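Long-range contact in antifreeze protein (PDB 6EIO), which binds ice, through two faces, and probably limits the growth of ice crystals: residues Thr16-Gln25 / Leu115-Lys123. Residues are numbered along the deposited sequence; the frame is centred on the assembly and turned at random.
Sequences TVIPLQTTVQ and LTLTPGLYK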
ATOM      1  N   THR A  16      14.436   6.911 -19.139  1.00 43.11           N
ATOM      2  CA  THR A  16      13.818   7.470 -17.939  1.00 36.88           C
ATOM      3  C   THR A  16      14.830   7.601 -16.813  1.00 27.76           C
ATOM      4  O   THR A  16      15.268   6.601 -16.239  1.00 41.22           O
ATOM      5  CB  THR A  16      12.667   6.585 -17.445  1.00 43.43           C
ATOM      6  OG1 THR A  16      11.723   6.397 -18.504  1.00 49.11           O
ATOM      7  CG2 THR A  16      11.970   7.222 -16.245  1.00 43.39           C
ATOM      8  N   VAL A  17      15.185   8.838 -16.484  1.00 19.54           N
ATOM      9  CA  VAL A  17      16.253   9.116 -15.533  1.00 13.64           C
ATOM     10  C   VAL A  17      15.669   9.837 -14.317  1.00 11.69           C
ATOM     11  O   VAL A  17      15.108  10.930 -14.443  1.00 16.57           O
ATOM     12  CB  VAL A  17      17.388   9.927 -16.172  1.00 14.35           C
ATOM     13  CG1 VAL A  17      18.465  10.169 -15.175  1.00 14.53           C
ATOM     14  CG2 VAL A  17      17.953   9.203 -17.406  1.00 19.59           C
ATOM     15  N   ILE A  18      15.845   9.244 -13.143  1.00 12.83           N
ATOM     16  CA  ILE A  18      15.250   9.719 -11.889  1.00 10.24           C
ATOM     17  C   ILE A  18      16.267  10.586 -11.145  1.00  9.47           C
ATOM     18  O   ILE A  18      17.310  10.057 -10.725  1.00 10.38           O
ATOM     19  CB  ILE A  18      14.842   8.520 -11.008  1.00 10.60           C
ATOM     20  CG1 ILE A  18      13.855   7.597 -11.738  1.00 15.94           C
ATOM     21  CG2 ILE A  18      14.286   8.979  -9.664  1.00 14.07           C
ATOM     22  CD1 ILE A  18      12.515   8.227 -12.013  1.00 19.38           C
ATOM     23  N   PRO A  19      16.019  11.894 -10.937  1.00  9.45           N
ATOM     24  CA  PRO A  19      16.980  12.712 -10.186  1.00 10.18           C
ATOM     25  C   PRO A  19      16.878  12.411  -8.695  1.00  7.83           C
ATOM     26  O   PRO A  19      15.970  11.720  -8.230  1.00  9.27           O
ATOM     27  CB  PRO A  19      16.567  14.152 -10.499  1.00 11.06           C
ATOM     28  CG  PRO A  19      15.103  14.059 -10.687  1.00 13.94           C
ATOM     29  CD  PRO A  19      14.851  12.699 -11.349  1.00 12.80           C
ATOM     30  N   LEU A  20      17.846  12.934  -7.944  1.00  7.91           N
ATOM     31  CA  LEU A  20      17.912  12.739  -6.503  1.00  6.95           C
ATOM     32  C   LEU A  20      17.356  13.972  -5.800  1.00  6.98           C
ATOM     33  O   LEU A  20      17.894  15.075  -5.929  1.00  8.42           O
ATOM     34  CB  LEU A  20      19.343  12.457  -6.066  1.00  7.42           C
ATOM     35  CG  LEU A  20      19.505  12.093  -4.596  1.00  7.43           C
ATOM     36  CD1 LEU A  20      18.598  10.929  -4.174  1.00  9.16           C
ATOM     37  CD2 LEU A  20      20.966  11.749  -4.346  1.00  9.19           C
ATOM     38  N   GLN A  21      16.274  13.776  -5.056  1.00  6.79           N
ATOM     39  CA  GLN A  21      15.593  14.854  -4.363  1.00  6.66           C
ATOM     40  C   GLN A  21      16.324  15.249  -3.085  1.00  6.92           C
ATOM     41  O   GLN A  21      16.998  14.444  -2.443  1.00  7.98           O
ATOM     42  CB  GLN A  21      14.156  14.427  -4.033  1.00  7.04           C
ATOM     43  CG  GLN A  21      13.338  14.185  -5.289  1.00  6.51           C
ATOM     44  CD  GLN A  21      11.930  13.714  -4.996  1.00  6.42           C
ATOM     45  OE1 GLN A  21      11.258  14.258  -4.122  1.00  6.93           O
ATOM     46  NE2 GLN A  21      11.467  12.730  -5.750  1.00  6.79           N
ATOM     47  N   THR A  22      16.160  16.526  -2.713  1.00  9.07           N
ATOM     48  CA  THR A  22      16.666  16.999  -1.434  0.51  8.56           C
ATOM     49  C   THR A  22      15.580  17.153  -0.386  1.00  8.38           C
ATOM     50  O   THR A  22      15.868  16.981   0.800  1.00 10.80           O
ATOM     51  CB  THR A  22      17.388  18.345  -1.572  0.51  9.39           C
ATOM     52  OG1 THR A  22      16.497  19.308  -2.152  0.51  9.40           O
ATOM     53  CG2 THR A  22      18.652  18.202  -2.396  0.51 13.95           C
ATOM     54  N   THR A  23      14.342  17.450  -0.770  1.00  7.70           N
ATOM     55  CA  THR A  23      13.300  17.605   0.237  1.00  7.89           C
ATOM     56  C   THR A  23      13.086  16.281   0.959  1.00  8.05           C
ATOM     57  O   THR A  23      12.927  15.235   0.326  1.00  8.39           O
ATOM     58  CB  THR A  23      11.997  18.053  -0.419  1.00  9.15           C
ATOM     59  OG1 THR A  23      12.220  19.304  -1.068  1.00  9.76           O
ATOM     60  CG2 THR A  23      10.886  18.190   0.607  1.00 11.69           C
ATOM     61  N   VAL A  24      13.063  16.336   2.281  1.00  8.73           N
ATOM     62  CA  VAL A  24      12.862  15.169   3.124  1.00  8.87           C
ATOM     63  C   VAL A  24      11.365  15.062   3.419  1.00  8.93           C
ATOM     64  O   VAL A  24      10.808  15.919   4.096  1.00 11.41           O
ATOM     65  CB  VAL A  24      13.679  15.300   4.416  1.00 10.46           C
ATOM     66  CG1 VAL A  24      13.408  14.148   5.374  1.00 13.62           C
ATOM     67  CG2 VAL A  24      15.157  15.397   4.107  1.00 11.67           C
ATOM     68  N   GLN A  25      10.714  14.014   2.916  1.00  8.26           N
ATOM     69  CA  GLN A  25       9.327  13.775   3.265  1.00  7.99           C
ATOM     70  C   GLN A  25       9.237  13.260   4.692  1.00  8.25           C
ATOM     71  O   GLN A  25      10.031  12.410   5.109  1.00  9.39           O
ATOM     72  CB  GLN A  25       8.711  12.721   2.342  1.00  8.63           C
ATOM     73  CG  GLN A  25       8.483  13.225   0.938  1.00  9.90           C
ATOM     74  CD  GLN A  25       7.597  14.441   0.909  1.00  9.23           C
ATOM     75  OE1 GLN A  25       6.521  14.447   1.493  1.00 11.25           O
ATOM     76  NE2 GLN A  25       8.061  15.497   0.250  1.00 10.05           N
ATOM     77  N   LEU A 115      12.983   0.390 -12.716  1.00  8.76           N
ATOM     78  CA  LEU A 115      13.451   1.650 -12.172  1.00  9.02           C
ATOM     79  C   LEU A 115      13.819   1.514 -10.703  1.00  8.29           C
ATOM     80  O   LEU A 115      13.243   0.729  -9.961  1.00 10.99           O
ATOM     81  CB  LEU A 115      12.393   2.734 -12.286  1.00 11.01           C
ATOM     82  CG  LEU A 115      12.080   3.211 -13.680  1.00 17.99           C
ATOM     83  CD1 LEU A 115      11.037   4.305 -13.564  1.00 21.96           C
ATOM     84  CD2 LEU A 115      13.316   3.716 -14.409  1.00 25.51           C
ATOM     85  N   THR A 116      14.781   2.326 -10.303  1.00  7.88           N
ATOM     86  CA  THR A 116      15.094   2.591  -8.916  1.00  8.04           C
ATOM     87  C   THR A 116      14.554   3.957  -8.533  1.00  9.44           C
ATOM     88  O   THR A 116      14.800   4.954  -9.205  1.00 14.85           O
ATOM     89  CB  THR A 116      16.585   2.551  -8.663  1.00  8.80           C
ATOM     90  OG1 THR A 116      16.976   1.189  -8.644  1.00 10.28           O
ATOM     91  CG2 THR A 116      16.908   3.187  -7.317  1.00 13.69           C
ATOM     92  N   LEU A 117      13.810   3.985  -7.460  1.00  6.62           N
ATOM     93  CA  LEU A 117      13.276   5.209  -6.880  1.00  5.70           C
ATOM     94  C   LEU A 117      14.030   5.496  -5.590  1.00  5.36           C
ATOM     95  O   LEU A 117      14.028   4.682  -4.662  1.00  5.93           O
ATOM     96  CB  LEU A 117      11.778   5.080  -6.622  1.00  6.60           C
ATOM     97  CG  LEU A 117      10.927   4.745  -7.841  1.00  9.46           C
ATOM     98  CD1 LEU A 117       9.456   4.711  -7.465  1.00 13.48           C
ATOM     99  CD2 LEU A 117      11.180   5.736  -8.972  1.00 13.29           C
ATOM    100  N   THR A 118      14.662   6.658  -5.537  1.00  5.34           N
ATOM    101  CA  THR A 118      15.327   7.166  -4.353  1.00  5.30           C
ATOM    102  C   THR A 118      14.333   7.982  -3.520  1.00  5.05           C
ATOM    103  O   THR A 118      13.187   8.206  -3.923  1.00  5.38           O
ATOM    104  CB  THR A 118      16.569   7.957  -4.796  1.00  5.69           C
ATOM    105  OG1 THR A 118      16.208   8.857  -5.851  1.00  6.23           O
ATOM    106  CG2 THR A 118      17.649   7.015  -5.335  1.00  7.03           C
ATOM    107  N   PRO A 119      14.712   8.390  -2.299  1.00  5.30           N
ATOM    108  CA  PRO A 119      13.712   8.958  -1.382  1.00  5.53           C
ATOM    109  C   PRO A 119      13.096  10.242  -1.907  1.00  5.35           C
ATOM    110  O   PRO A 119      13.743  11.042  -2.587  1.00  6.14           O
ATOM    111  CB  PRO A 119      14.509   9.204  -0.102  1.00  6.05           C
ATOM    112  CG  PRO A 119      15.593   8.148  -0.153  1.00  6.24           C
ATOM    113  CD  PRO A 119      15.991   8.135  -1.606  1.00  6.09           C
ATOM    114  N   GLY A 120      11.840  10.459  -1.536  1.00  5.29           N
ATOM    115  CA  GLY A 120      11.164  11.708  -1.843  1.00  5.70           C
ATOM    116  C   GLY A 120       9.737  11.495  -2.286  1.00  5.39           C
ATOM    117  O   GLY A 120       9.071  10.540  -1.853  1.00  6.20           O
ATOM    118  N   LEU A 121       9.267  12.426  -3.113  1.00  5.28           N
ATOM    119  CA  LEU A 121       7.876  12.564  -3.514  1.00  5.47           C
ATOM    120  C   LEU A 121       7.785  12.382  -5.024  1.00  5.76           C
ATOM    121  O   LEU A 121       8.531  13.030  -5.783  1.00  6.03           O
ATOM    122  CB  LEU A 121       7.382  13.962  -3.128  1.00  6.38           C
ATOM    123  CG  LEU A 121       5.916  14.273  -3.444  1.00  7.07           C
ATOM    124  CD1 LEU A 121       4.962  13.330  -2.739  1.00  9.02           C
ATOM    125  CD2 LEU A 121       5.618  15.717  -3.073  1.00  9.49           C
ATOM    126  N   TYR A 122       6.852  11.532  -5.444  1.00  5.83           N
ATOM    127  CA  TYR A 122       6.628  11.198  -6.840  1.00  6.07           C
ATOM    128  C   TYR A 122       5.162  11.405  -7.165  1.00  5.91           C
ATOM    129  O   TYR A 122       4.293  11.091  -6.339  1.00  6.90           O
ATOM    130  CB  TYR A 122       6.980   9.737  -7.100  1.00  5.74           C
ATOM    131  CG  TYR A 122       8.447   9.445  -6.898  1.00  5.81           C
ATOM    132  CD1 TYR A 122       8.959   9.087  -5.645  1.00  5.73           C
ATOM    133  CD2 TYR A 122       9.337   9.568  -7.953  1.00  6.07           C
ATOM    134  CE1 TYR A 122      10.306   8.836  -5.464  1.00  5.69           C
ATOM    135  CE2 TYR A 122      10.684   9.321  -7.789  1.00  6.24           C
ATOM    136  CZ  TYR A 122      11.168   8.941  -6.544  1.00  5.65           C
ATOM    137  OH  TYR A 122      12.508   8.690  -6.432  1.00  6.07           O
ATOM    138  N   LYS A 123       4.891  11.883  -8.378  1.00  5.96           N
ATOM    139  CA  LYS A 123       3.523  12.110  -8.821  1.00  6.42           C
ATOM    140  C   LYS A 123       3.309  11.534 -10.214  1.00  6.34           C
ATOM    141  O   LYS A 123       4.021  11.885 -11.164  1.00  7.30           O
ATOM    142  CB  LYS A 123       3.197  13.600  -8.840  1.00  8.17           C
ATOM    143  CG  LYS A 123       1.797  13.908  -9.307  1.00 11.96           C
ATOM    144  CD  LYS A 123       1.504  15.394  -9.223  1.00 15.56           C
ATOM    145  CE  LYS A 123       0.021  15.675  -9.411  1.00 23.31           C
ATOM    146  NZ  LYS A 123      -0.820  14.971  -8.390  1.00 37.48           N
TER
HETATM  147  O   HOH W   1      13.551  11.176  -7.156  1.00  7.21           O
HETATM  148  O   HOH W   2      15.085  11.114  -4.896  1.00  6.73           O
HETATM  149  O   HOH W   3      16.209  11.964  -1.499  1.00 11.73           O
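Thr16-Gln25, an irregular N-terminal arm, runs alongside Leu115-Lys123 without a direct backbone-to-backbone hydrogen bond, its CA atoms closing from 8.2 Å at Thr16 and Leu115 to 5.8 Å at Gln25 and Gly120. Gln21 makes the direct polar link. Its chain, extended beyond CG (chi2 178°), carries the amide in to Leu121 and binds both its backbone groups, much as a strand neighbour would: Leu121 N gives a nearly straight bond to Gln21 OE1 (2.9 Å), and Gln21 NE2 donates to Leu121 O (3.0 Å) from above the carbonyl plane. NE2 also lies over one face of the Tyr122 ring, offset toward its rim, 3.9 Å from CZ. Glycine suits position 120 because its backbone angles would press a CB against the carbonyl O of Pro119, and a CB would also clash with Gln21 OE1. With an alanine in place of Gln21 the amide is gone, which would probably leave Leu121 N and O without these mates and one face of Tyr122 less covered. Branched Ile18 reaches several neighbours: CG2, anti to the backbone N, meets the edge of Tyr122, 3.7 Å from its OH, while CD1 packs on Leu117 CD2 and nears Leu115 CD1. Leu115 CD1 also meets Thr16 CG2 (4.1 Å), and Leu20 CD1 rests against Thr118 OG1 and CB. Tyr122 OH donates to Thr118 O (2.6 Å). Three waters bridge the segments: one joins Pro19 O, Gln21 NE2 and Tyr122 OH, a second Gln21 N, Thr118 OG1 and Pro119 O, and a third donates to Gln21 O and Pro119 O. Gln25 lies over Gly120 and Leu121, its OE1 bonded to Arg100; Asp104 holds Thr22 N and Thr23 OG1. The join between the two segments is thus mixed, apolar from Thr16 to Ile18, amide- and water-mediated around Gln21.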